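Local coordinates for protein type II restriction enzyme SfiI (PDB 2EZV) that recognises the double-stranded sequence GGCCN(5)GGCC and, as a tetrameric type IIF restriction endonuclease, cleaves both strands within it to leave 5'-phosphate ends, at residues S202-G207 and I219-D224; S158-F163 and L184-A189; V16-L21 and C230-Q235. All blocks are in the same frame, centred on the assembly; numbering follows the deposited sequence.

Overall arrangement
The contacts run from the DNA, through the middle of the subunit, to a region farther from the DNA. R220 of contact 1 hydrogen-bonds a guanine, contact 2 lies in the catalytic sheet about 12 Å away between centres, and contact 3 joins helix 10-41 to the segment entering strand 234-238 of that sheet, its centre about 9 Å from that of contact 2 and about 17 Å from that of contact 1. F223 of contact 1 packs on L184 of contact 2 and L234 of contact 3, while R233 NH1 hydrogen-bonds S185 O between contacts 3 and 2. The side chain of F160 is about 7 Å from the bound calcium ion and that of I219 about 13 Å.

Contact 1 of 3, residues S202-G207 and I219-D224; sequences SFFGAG and IRVYFD. With nucleotides of chain B.
F203 O takes a nearly straight hydrogen bond from Y222 N (2.8 Å, 167°), and two residues on G205 N makes a weak, bent one to R220 O. These bonds set strands 204-206 and 219-221 antiparallel, with F204 beside V221 and G205 beside R220. On the F204 side, the phenyl ring takes I219 CD1 against CD2 at 3.5 Å and V221 CG2 a little farther along, with F203 CE2 over one face and R220 O at its edge. On the other side the edge of the Y222 ring rests on CA of G205, where no side chain holds it off. R220 starts there too. Its CB and CG pass A206 O, CG at 3.4 Å, and CD is still beside that oxygen at 3.6 Å. The chain runs extended from CG to NE toward the DNA; the torsion about CD-NE (chi4 83°) then turns CZ out of that line. NH1 is used twice: it donates to A206 O at 3.2 Å, which lies in the guanidinium plane, and to N7 of DG6 of chain B at 3.1 Å. NH2 donates to O6 of the same guanine at 2.8 Å, while N7 of DG5 of chain B lies over one guanidinium face. The A206 O bond helps fix the guanidinium rotation. At R220 an alanine removes the chain beyond CB and would probably leave N7 and O6 of DG6 of chain B without these donors and A206 O without the NH1 bond. Beside it A206 N donates to OP2 of DG5 of chain B at 2.9 Å, and a water accepting from Y222 OH donates to A206 O and OP2. Paired N7 and O6 bonds from one arginine are the classic major-groove signature for guanine, consistent with recognition of the GGCC sequence.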
loop_
_atom_site.group_PDB
_atom_site.type_symbol
_atom_site.label_atom_id
_atom_site.label_comp_id
_atom_site.label_asym_id
_atom_site.label_seq_id
_atom_site.Cartn_x
_atom_site.Cartn_y
_atom_site.Cartn_z
ATOM N N SER D 202 23.952 -23.977 24.412
ATOM C CA SER D 202 23.468 -23.443 23.142
ATOM C C SER D 202 22.360 -24.302 22.533
ATOM O O SER D 202 22.085 -25.411 23.004
ATOM C CB SER D 202 24.606 -23.376 22.131
ATOM O OG SER D 202 24.829 -24.665 21.580
ATOM N N PHE D 203 21.733 -23.780 21.478
ATOM C CA PHE D 203 20.687 -24.512 20.778
ATOM C C PHE D 203 21.162 -24.872 19.374
ATOM O O PHE D 203 20.376 -25.291 18.529
ATOM C CB PHE D 203 19.380 -23.703 20.716
ATOM C CG PHE D 203 19.567 -22.256 20.351
ATOM C CD1 PHE D 203 19.233 -21.255 21.253
ATOM C CD2 PHE D 203 20.074 -21.893 19.108
ATOM C CE1 PHE D 203 19.399 -19.913 20.924
ATOM C CE2 PHE D 203 20.242 -20.553 18.772
ATOM C CZ PHE D 203 19.904 -19.563 19.682
ATOM N N PHE D 204 22.461 -24.710 19.139
ATOM C CA PHE D 204 23.060 -25.024 17.846
ATOM C C PHE D 204 23.396 -26.508 17.729
ATOM O O PHE D 204 23.429 -27.227 18.729
ATOM C CB PHE D 204 24.321 -24.186 17.644
ATOM C CG PHE D 204 24.046 -22.720 17.485
ATOM C CD1 PHE D 204 24.667 -21.788 18.310
ATOM C CD2 PHE D 204 23.160 -22.269 16.510
ATOM C CE1 PHE D 204 24.411 -20.426 18.167
ATOM C CE2 PHE D 204 22.896 -20.915 16.356
ATOM C CZ PHE D 204 23.521 -19.989 17.185
ATOM N N GLY D 205 23.634 -26.964 16.502
ATOM C CA GLY D 205 23.959 -28.366 16.278
ATOM C C GLY D 205 24.832 -28.588 15.052
ATOM O O GLY D 205 25.236 -27.632 14.385
ATOM N N ALA D 206 25.129 -29.847 14.749
ATOM C CA ALA D 206 25.959 -30.166 13.595
ATOM C C ALA D 206 25.261 -29.763 12.298
ATOM O O ALA D 206 24.073 -30.044 12.106
ATOM C CB ALA D 206 26.279 -31.657 13.578
ATOM N N GLY D 207 26.008 -29.106 11.414
ATOM C CA GLY D 207 25.464 -28.670 10.138
ATOM C C GLY D 207 24.975 -29.804 9.253
ATOM O O GLY D 207 25.317 -30.964 9.467
ATOM N N ILE D 219 25.126 -24.771 9.834
ATOM C CA ILE D 219 24.830 -24.975 11.244
ATOM C C ILE D 219 23.348 -25.288 11.425
ATOM O O ILE D 219 22.525 -24.963 10.568
ATOM C CB ILE D 219 25.196 -23.724 12.071
ATOM C CG1 ILE D 219 25.144 -24.044 13.565
ATOM C CG2 ILE D 219 24.221 -22.606 11.768
ATOM C CD1 ILE D 219 25.822 -23.000 14.429
ATOM N N ARG D 220 23.017 -25.929 12.541
ATOM C CA ARG D 220 21.639 -26.283 12.845
ATOM C C ARG D 220 21.181 -25.616 14.137
ATOM O O ARG D 220 21.998 -25.276 14.994
ATOM C CB ARG D 220 21.493 -27.797 13.003
ATOM C CG ARG D 220 20.997 -28.542 11.776
ATOM C CD ARG D 220 20.449 -29.909 12.191
ATOM N NE ARG D 220 19.856 -30.658 11.084
ATOM C CZ ARG D 220 20.540 -31.406 10.220
ATOM N NH1 ARG D 220 21.859 -31.517 10.323
ATOM N NH2 ARG D 220 19.898 -32.041 9.249
ATOM N N VAL D 221 19.868 -25.429 14.257
ATOM C CA VAL D 221 19.250 -24.849 15.444
ATOM C C VAL D 221 18.178 -25.843 15.858
ATOM O O VAL D 221 17.323 -26.204 15.049
ATOM C CB VAL D 221 18.566 -23.501 15.148
ATOM C CG1 VAL D 221 17.810 -23.029 16.378
ATOM C CG2 VAL D 221 19.596 -22.469 14.723
ATOM N N TYR D 222 18.213 -26.295 17.104
ATOM C CA TYR D 222 17.223 -27.260 17.535
ATOM C C TYR D 222 16.066 -26.651 18.305
ATOM O O TYR D 222 16.250 -25.953 19.300
ATOM C CB TYR D 222 17.890 -28.388 18.333
ATOM C CG TYR D 222 18.632 -29.350 17.433
ATOM C CD1 TYR D 222 19.843 -28.990 16.847
ATOM C CD2 TYR D 222 18.082 -30.591 17.102
ATOM C CE1 TYR D 222 20.489 -29.834 15.948
ATOM C CE2 TYR D 222 18.720 -31.449 16.198
ATOM C CZ TYR D 222 19.923 -31.058 15.626
ATOM O OH TYR D 222 20.555 -31.883 14.721
ATOM N N PHE D 223 14.864 -26.931 17.820
ATOM C CA PHE D 223 13.645 -26.410 18.417
ATOM C C PHE D 223 13.597 -26.562 19.931
ATOM O O PHE D 223 13.561 -25.564 20.654
ATOM C CB PHE D 223 12.420 -27.082 17.780
ATOM C CG PHE D 223 12.242 -26.767 16.308
ATOM C CD1 PHE D 223 11.109 -27.206 15.622
ATOM C CD2 PHE D 223 13.201 -26.043 15.609
ATOM C CE1 PHE D 223 10.939 -26.929 14.263
ATOM C CE2 PHE D 223 13.040 -25.760 14.253
ATOM C CZ PHE D 223 11.906 -26.206 13.580
ATOM N N ASP D 224 13.609 -27.805 20.406
ATOM C CA ASP D 224 13.540 -28.082 21.835
ATOM C C ASP D 224 14.575 -27.311 22.666
ATOM O O ASP D 224 14.273 -26.865 23.770
ATOM C CB ASP D 224 13.668 -29.592 22.086
ATOM C CG ASP D 224 15.117 -30.067 22.144
ATOM O OD1 ASP D 224 15.903 -29.754 21.220
ATOM O OD2 ASP D 224 15.467 -30.769 23.122
ATOM P P DG B 5 24.970 -33.340 16.909
ATOM O OP1 DG B 5 25.933 -32.919 17.955
ATOM O OP2 DG B 5 24.315 -32.313 16.066
ATOM O "O5'" DG B 5 25.724 -34.357 15.945
ATOM C "C5'" DG B 5 24.972 -35.157 15.050
ATOM C "C4'" DG B 5 25.868 -36.045 14.218
ATOM O "O4'" DG B 5 24.985 -36.857 13.418
ATOM C "C3'" DG B 5 26.790 -35.344 13.219
ATOM O "O3'" DG B 5 27.909 -36.218 12.930
ATOM C "C2'" DG B 5 25.874 -35.167 12.020
ATOM C "C1'" DG B 5 24.995 -36.415 12.070
ATOM N N9 DG B 5 23.602 -36.218 11.683
ATOM C C8 DG B 5 22.777 -35.169 12.015
ATOM N N7 DG B 5 21.565 -35.304 11.547
ATOM C C5 DG B 5 21.595 -36.508 10.858
ATOM C C6 DG B 5 20.574 -37.189 10.137
ATOM O O6 DG B 5 19.394 -36.854 9.956
ATOM N N1 DG B 5 21.045 -38.382 9.592
ATOM C C2 DG B 5 22.330 -38.859 9.724
ATOM N N2 DG B 5 22.601 -40.030 9.127
ATOM N N3 DG B 5 23.283 -38.235 10.391
ATOM C C4 DG B 5 22.850 -37.077 10.928
ATOM P P DG B 6 29.196 -35.677 12.108
ATOM O OP1 DG B 6 30.400 -36.330 12.680
ATOM O OP2 DG B 6 29.132 -34.194 12.059
ATOM O "O5'" DG B 6 28.997 -36.270 10.636
ATOM C "C5'" DG B 6 27.725 -36.778 10.240
ATOM C "C4'" DG B 6 27.652 -37.023 8.749
ATOM O "O4'" DG B 6 26.250 -36.969 8.389
ATOM C "C3'" DG B 6 28.321 -35.938 7.895
ATOM O "O3'" DG B 6 28.431 -36.444 6.553
ATOM C "C2'" DG B 6 27.223 -34.900 7.787
ATOM C "C1'" DG B 6 26.016 -35.800 7.621
ATOM N N9 DG B 6 24.699 -35.261 7.942
ATOM C C8 DG B 6 24.395 -34.109 8.628
ATOM N N7 DG B 6 23.113 -33.868 8.675
ATOM C C5 DG B 6 22.537 -34.935 7.994
ATOM C C6 DG B 6 21.177 -35.226 7.711
ATOM O O6 DG B 6 20.167 -34.576 8.012
ATOM N N1 DG B 6 21.047 -36.415 6.999
ATOM C C2 DG B 6 22.088 -37.218 6.606
ATOM N N2 DG B 6 21.765 -38.325 5.922
ATOM N N3 DG B 6 23.353 -36.956 6.861
ATOM C C4 DG B 6 23.504 -35.809 7.552
ATOM O "O5'" DA B 4 20.208 -33.270 19.573
ATOM C "C5'" DA B 4 20.186 -34.245 18.517
ATOM C "C4'" DA B 4 21.543 -34.836 18.200
ATOM O "O4'" DA B 4 21.347 -36.034 17.420
ATOM C "C3'" DA B 4 22.440 -33.947 17.339
ATOM O "O3'" DA B 4 23.823 -34.240 17.588
ATOM C "C2'" DA B 4 22.033 -34.335 15.930
ATOM C "C1'" DA B 4 21.742 -35.820 16.072
ATOM N N9 DA B 4 20.666 -36.319 15.222
ATOM C C8 DA B 4 19.383 -35.844 15.115
ATOM N N7 DA B 4 18.630 -36.535 14.294
ATOM C C5 DA B 4 19.477 -37.526 13.819
ATOM C C6 DA B 4 19.283 -38.585 12.916
ATOM N N6 DA B 4 18.123 -38.833 12.304
ATOM N N1 DA B 4 20.336 -39.393 12.660
ATOM C C2 DA B 4 21.499 -39.145 13.277
ATOM N N3 DA B 4 21.804 -38.184 14.145
ATOM C C4 DA B 4 20.737 -37.399 14.376
HETATM O O HOH W 1 23.070 -31.542 13.891
#

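Contact 2 of 3, residues S158-F163 and L184-A189; sequences SIFVHF and LSLPHA
The F160 ring is met by L186 CD1 at a slant to its plane: CE1 of the ring is only 3.2 Å from that methyl, with CD1 of the ring next nearest. Taken as whole side chains, the two cross at about a right angle. The other flat group on this side of the sheet, the H162 imidazole, makes an edge-to-face contact with F223, while H162 CB comes to 4.5 Å from L184 CD1, a loose contact. F160 and L184 are a hydrogen-bonded antiparallel pair whose CB atoms sit 4.2 Å apart. Their backbones are joined by F160 N to L184 O at 2.8 Å and L184 N to F160 O at 2.6 Å. L186 N donates to S158 O at 3.1 Å. At this end water takes over part of the work, one molecule accepting from S185 OG and donating to S158 O and L186 O. On the opposite side of the sheet I159 has CG1 anti to its carbonyl carbon (chi1 -60°), which puts CG2 anti to the backbone N and 3.4 Å from L184 O. The two strands form the arms of a beta hairpin in the core sheet of a PD-(D/E)xK nuclease. Helix 10-41 covers the I159 and S185 side through T20, I24 and E17, and helix 49-62 packs on V161 and F163. Strand 93-104 lies along the other edge of 151-167, its D100 bonded through the backbone to I159 and V161, touched by F160, and bound with D79 and A101 to the calcium ion.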
loop_
_atom_site.group_PDB
_atom_site.type_symbol
_atom_site.label_atom_id
_atom_site.label_comp_id
_atom_site.label_asym_id
_atom_site.label_seq_id
_atom_site.Cartn_x
_atom_site.Cartn_y
_atom_site.Cartn_z
ATOM N N SER D 158 16.200 -11.247 13.151
ATOM C CA SER D 158 16.140 -12.491 12.393
ATOM C C SER D 158 14.992 -13.419 12.734
ATOM O O SER D 158 14.802 -13.801 13.893
ATOM C CB SER D 158 17.458 -13.243 12.554
ATOM O OG SER D 158 18.540 -12.418 12.157
ATOM N N ILE D 159 14.252 -13.813 11.701
ATOM C CA ILE D 159 13.108 -14.694 11.875
ATOM C C ILE D 159 13.035 -15.834 10.855
ATOM O O ILE D 159 13.368 -15.659 9.685
ATOM C CB ILE D 159 11.820 -13.866 11.819
ATOM C CG1 ILE D 159 11.875 -12.831 12.946
ATOM C CG2 ILE D 159 10.581 -14.771 11.964
ATOM C CD1 ILE D 159 10.855 -11.755 12.843
ATOM N N PHE D 160 12.592 -16.997 11.312
ATOM C CA PHE D 160 12.470 -18.163 10.446
ATOM C C PHE D 160 11.094 -18.808 10.492
ATOM O O PHE D 160 10.583 -19.142 11.565
ATOM C CB PHE D 160 13.524 -19.209 10.805
ATOM C CG PHE D 160 14.923 -18.796 10.461
ATOM C CD1 PHE D 160 15.614 -17.895 11.259
ATOM C CD2 PHE D 160 15.540 -19.292 9.319
ATOM C CE1 PHE D 160 16.901 -17.493 10.924
ATOM C CE2 PHE D 160 16.823 -18.899 8.973
ATOM C CZ PHE D 160 17.507 -17.996 9.777
ATOM N N VAL D 161 10.497 -18.973 9.316
ATOM C CA VAL D 161 9.184 -19.598 9.199
ATOM C C VAL D 161 9.489 -20.971 8.611
ATOM O O VAL D 161 9.984 -21.081 7.492
ATOM C CB VAL D 161 8.278 -18.792 8.258
ATOM C CG1 VAL D 161 6.869 -19.265 8.365
ATOM C CG2 VAL D 161 8.356 -17.327 8.609
ATOM N N HIS D 162 9.202 -22.010 9.386
ATOM C CA HIS D 162 9.492 -23.393 9.009
ATOM C C HIS D 162 8.232 -24.198 8.698
ATOM O O HIS D 162 7.463 -24.565 9.593
ATOM C CB HIS D 162 10.285 -24.029 10.154
ATOM C CG HIS D 162 10.681 -25.449 9.923
ATOM N ND1 HIS D 162 9.775 -26.487 9.938
ATOM C CD2 HIS D 162 11.896 -26.010 9.720
ATOM C CE1 HIS D 162 10.415 -27.629 9.758
ATOM N NE2 HIS D 162 11.703 -27.366 9.625
ATOM N N PHE D 163 8.024 -24.469 7.416
ATOM C CA PHE D 163 6.859 -25.224 6.988
ATOM C C PHE D 163 7.104 -26.731 7.082
ATOM O O PHE D 163 7.780 -27.318 6.239
ATOM C CB PHE D 163 6.481 -24.826 5.555
ATOM C CG PHE D 163 6.126 -23.372 5.403
ATOM C CD1 PHE D 163 7.104 -22.385 5.515
ATOM C CD2 PHE D 163 4.810 -22.984 5.179
ATOM C CE1 PHE D 163 6.775 -21.038 5.408
ATOM C CE2 PHE D 163 4.473 -21.636 5.071
ATOM C CZ PHE D 163 5.457 -20.663 5.187
ATOM N N LEU D 184 10.394 -19.069 14.183
ATOM C CA LEU D 184 11.504 -18.901 15.118
ATOM C C LEU D 184 12.102 -17.495 15.126
ATOM O O LEU D 184 12.244 -16.853 14.084
ATOM C CB LEU D 184 12.622 -19.898 14.811
ATOM C CG LEU D 184 12.390 -21.402 14.968
ATOM C CD1 LEU D 184 11.374 -21.919 13.968
ATOM C CD2 LEU D 184 13.706 -22.099 14.761
ATOM N N SER D 185 12.456 -17.038 16.321
ATOM C CA SER D 185 13.065 -15.736 16.521
ATOM C C SER D 185 14.469 -15.996 17.049
ATOM O O SER D 185 14.642 -16.477 18.176
ATOM C CB SER D 185 12.252 -14.924 17.543
ATOM O OG SER D 185 12.867 -13.675 17.836
ATOM N N LEU D 186 15.476 -15.704 16.234
ATOM C CA LEU D 186 16.849 -15.919 16.652
ATOM C C LEU D 186 17.397 -14.664 17.291
ATOM O O LEU D 186 17.372 -13.583 16.700
ATOM C CB LEU D 186 17.717 -16.338 15.471
ATOM C CG LEU D 186 17.258 -17.635 14.796
ATOM C CD1 LEU D 186 18.291 -18.053 13.762
ATOM C CD2 LEU D 186 17.061 -18.732 15.838
ATOM N N PRO D 187 17.918 -14.796 18.516
ATOM C CA PRO D 187 18.473 -13.668 19.255
ATOM C C PRO D 187 19.574 -12.883 18.549
ATOM O O PRO D 187 20.478 -13.449 17.925
ATOM C CB PRO D 187 18.930 -14.307 20.571
ATOM C CG PRO D 187 19.201 -15.731 20.189
ATOM C CD PRO D 187 18.065 -16.051 19.272
ATOM N N HIS D 188 19.471 -11.564 18.649
ATOM C CA HIS D 188 20.440 -10.664 18.051
ATOM C C HIS D 188 21.833 -10.934 18.634
ATOM O O HIS D 188 21.972 -11.431 19.758
ATOM C CB HIS D 188 20.012 -9.218 18.327
ATOM C CG HIS D 188 20.882 -8.188 17.678
ATOM N ND1 HIS D 188 22.114 -7.830 18.180
ATOM C CD2 HIS D 188 20.692 -7.431 16.573
ATOM C CE1 HIS D 188 22.645 -6.893 17.415
ATOM N NE2 HIS D 188 21.801 -6.634 16.432
ATOM N N ALA D 189 22.859 -10.609 17.857
ATOM C CA ALA D 189 24.239 -10.804 18.277
ATOM C C ALA D 189 24.491 -10.301 19.704
ATOM O O ALA D 189 25.139 -10.980 20.496
ATOM C CB ALA D 189 25.176 -10.097 17.296
HETATM O O HOH W 2 17.822 -10.903 15.496
HETATM O O HOH W 3 14.637 -12.449 16.429
#

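Contact 3 of 3, residues V16-L21 and C230-Q235; sequences VEKQTL and CPWRLQ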
loop_
_atom_site.group_PDB
_atom_site.type_symbol
_atom_site.label_atom_id
_atom_site.label_comp_id
_atom_site.label_asym_id
_atom_site.label_seq_id
_atom_site.Cartn_x
_atom_site.Cartn_y
_atom_site.Cartn_z
ATOM N N VAL D 16 11.696 -6.223 21.828
ATOM C CA VAL D 16 11.337 -5.801 20.481
ATOM C C VAL D 16 11.344 -6.988 19.533
ATOM O O VAL D 16 10.628 -6.988 18.527
ATOM C CB VAL D 16 12.286 -4.708 19.905
ATOM C CG1 VAL D 16 12.967 -3.959 21.022
ATOM C CG2 VAL D 16 13.264 -5.317 18.951
ATOM N N GLU D 17 12.158 -7.995 19.831
ATOM C CA GLU D 17 12.185 -9.163 18.959
ATOM C C GLU D 17 10.882 -9.906 19.205
ATOM O O GLU D 17 10.258 -10.425 18.281
ATOM C CB GLU D 17 13.400 -10.054 19.255
ATOM C CG GLU D 17 14.683 -9.549 18.606
ATOM C CD GLU D 17 15.916 -10.394 18.923
ATOM O OE1 GLU D 17 16.979 -10.139 18.320
ATOM O OE2 GLU D 17 15.839 -11.306 19.773
ATOM N N LYS D 18 10.453 -9.909 20.459
ATOM C CA LYS D 18 9.218 -10.582 20.826
ATOM C C LYS D 18 7.997 -9.970 20.141
ATOM O O LYS D 18 7.161 -10.699 19.616
ATOM C CB LYS D 18 9.026 -10.544 22.343
ATOM C CG LYS D 18 7.964 -11.498 22.856
ATOM C CD LYS D 18 7.831 -11.347 24.355
ATOM C CE LYS D 18 6.904 -12.380 24.955
ATOM N NZ LYS D 18 6.733 -12.171 26.429
ATOM N N GLN D 19 7.886 -8.641 20.132
ATOM C CA GLN D 19 6.726 -8.031 19.486
ATOM C C GLN D 19 6.828 -8.153 17.967
ATOM O O GLN D 19 5.818 -8.172 17.268
ATOM C CB GLN D 19 6.528 -6.565 19.925
ATOM C CG GLN D 19 7.482 -5.529 19.350
ATOM C CD GLN D 19 7.117 -4.108 19.788
ATOM O OE1 GLN D 19 7.107 -3.803 20.974
ATOM N NE2 GLN D 19 6.819 -3.244 18.826
ATOM N N THR D 20 8.049 -8.253 17.456
ATOM C CA THR D 20 8.241 -8.428 16.016
ATOM C C THR D 20 7.693 -9.819 15.686
ATOM O O THR D 20 6.905 -9.993 14.759
ATOM C CB THR D 20 9.726 -8.376 15.636
ATOM O OG1 THR D 20 10.219 -7.048 15.834
ATOM C CG2 THR D 20 9.934 -8.785 14.182
ATOM N N LEU D 21 8.086 -10.800 16.490
ATOM C CA LEU D 21 7.648 -12.170 16.291
ATOM C C LEU D 21 6.131 -12.295 16.423
ATOM O O LEU D 21 5.475 -12.903 15.569
ATOM C CB LEU D 21 8.351 -13.079 17.297
ATOM C CG LEU D 21 8.322 -14.602 17.115
ATOM C CD1 LEU D 21 7.416 -15.207 18.146
ATOM C CD2 LEU D 21 7.883 -14.975 15.721
ATOM N N CYS D 230 14.338 -20.144 25.850
ATOM C CA CYS D 230 13.348 -19.072 25.863
ATOM C C CYS D 230 12.109 -19.533 25.097
ATOM O O CYS D 230 12.075 -19.507 23.868
ATOM C CB CYS D 230 13.934 -17.817 25.209
ATOM S SG CYS D 230 12.884 -16.347 25.294
ATOM N N PRO D 231 11.067 -19.957 25.825
ATOM C CA PRO D 231 9.809 -20.440 25.253
ATOM C C PRO D 231 9.198 -19.656 24.092
ATOM O O PRO D 231 8.829 -20.253 23.078
ATOM C CB PRO D 231 8.879 -20.488 26.465
ATOM C CG PRO D 231 9.809 -20.851 27.573
ATOM C CD PRO D 231 11.001 -19.956 27.299
ATOM N N TRP D 232 9.082 -18.334 24.225
ATOM C CA TRP D 232 8.456 -17.553 23.162
ATOM C C TRP D 232 9.227 -17.474 21.862
ATOM O O TRP D 232 8.665 -17.118 20.835
ATOM C CB TRP D 232 8.101 -16.134 23.633
ATOM C CG TRP D 232 9.258 -15.262 24.017
ATOM C CD1 TRP D 232 9.695 -15.003 25.277
ATOM C CD2 TRP D 232 10.098 -14.503 23.135
ATOM N NE1 TRP D 232 10.753 -14.124 25.242
ATOM C CE2 TRP D 232 11.021 -13.802 23.940
ATOM C CE3 TRP D 232 10.161 -14.347 21.745
ATOM C CZ2 TRP D 232 11.998 -12.955 23.400
ATOM C CZ3 TRP D 232 11.135 -13.504 21.207
ATOM C CH2 TRP D 232 12.040 -12.820 22.036
ATOM N N ARG D 233 10.510 -17.804 21.892
ATOM C CA ARG D 233 11.304 -17.756 20.672
ATOM C C ARG D 233 10.981 -18.892 19.709
ATOM O O ARG D 233 11.537 -18.963 18.622
ATOM C CB ARG D 233 12.794 -17.755 21.003
ATOM C CG ARG D 233 13.286 -16.404 21.485
ATOM C CD ARG D 233 14.790 -16.377 21.684
ATOM N NE ARG D 233 15.230 -15.063 22.135
ATOM C CZ ARG D 233 15.381 -14.002 21.346
ATOM N NH1 ARG D 233 15.136 -14.092 20.051
ATOM N NH2 ARG D 233 15.768 -12.843 21.862
ATOM N N LEU D 234 10.082 -19.779 20.113
ATOM C CA LEU D 234 9.671 -20.896 19.271
ATOM C C LEU D 234 8.149 -20.981 19.301
ATOM O O LEU D 234 7.554 -21.317 20.325
ATOM C CB LEU D 234 10.288 -22.203 19.781
ATOM C CG LEU D 234 10.138 -23.518 18.996
ATOM C CD1 LEU D 234 8.763 -24.102 19.214
ATOM C CD2 LEU D 234 10.408 -23.284 17.520
ATOM N N GLN D 235 7.524 -20.655 18.175
ATOM C CA GLN D 235 6.072 -20.699 18.068
ATOM C C GLN D 235 5.656 -21.803 17.103
ATOM O O GLN D 235 6.425 -22.211 16.236
ATOM C CB GLN D 235 5.533 -19.359 17.570
ATOM C CG GLN D 235 5.848 -18.177 18.463
ATOM C CD GLN D 235 5.284 -18.326 19.858
ATOM O OE1 GLN D 235 4.164 -18.792 20.041
ATOM N NE2 GLN D 235 6.058 -17.910 20.858
#
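The first torsions of W232 and K18 start both chains toward each other: the indole's CG sits between its own backbone N and carbonyl carbon (chi1 64°), and K18 CG is anti to the backbone N (chi1 -166°), from where the lysine chain runs extended across the ring. K18 CB stands over the six-membered ring, 3.7 Å from the centroid in a CH-pi contact, K18 CG lies over the centre of the indole, and K18 CE passes W232 CG and CD1. At the end NZ makes an off-centre cation-pi contact, 4.7 Å from the centroid of the five-membered ring, and forms a salt bridge with D252 OD1. The opposite face of the indole carries C230 SG and R233 CG near its rim. W232 CH2 in turn stands 3.6 Å above the guanidinium plane of R233, over its centre. That cation grips E17 end-on with both terminal nitrogens on a single oxygen: OE2 lies in the guanidinium plane and receives NH2 at 2.6 Å and NH1 at 2.9 Å. Carboxylate and guanidinium planes stand 88° apart, NH2 coming nearly along the C-O direction of E17 and NH1 from above the carboxylate plane. One turn along the helix, L21 CD1 wedges against Q235 CG at 3.4 Å and against W232 O, which accepts from Q235 NE2 at 2.7 Å. The R233 guanidinium is held further by E14 in a second salt bridge and by S185 O and Y195 OH. Buried with two carboxylates close by, R233 would probably stay firmly protonated and offset the negative charge of E17 and E14 where helix 10-41 joins the segment leading into strand 234-238, while K18 spends its methylenes on the indole and its charge on D252.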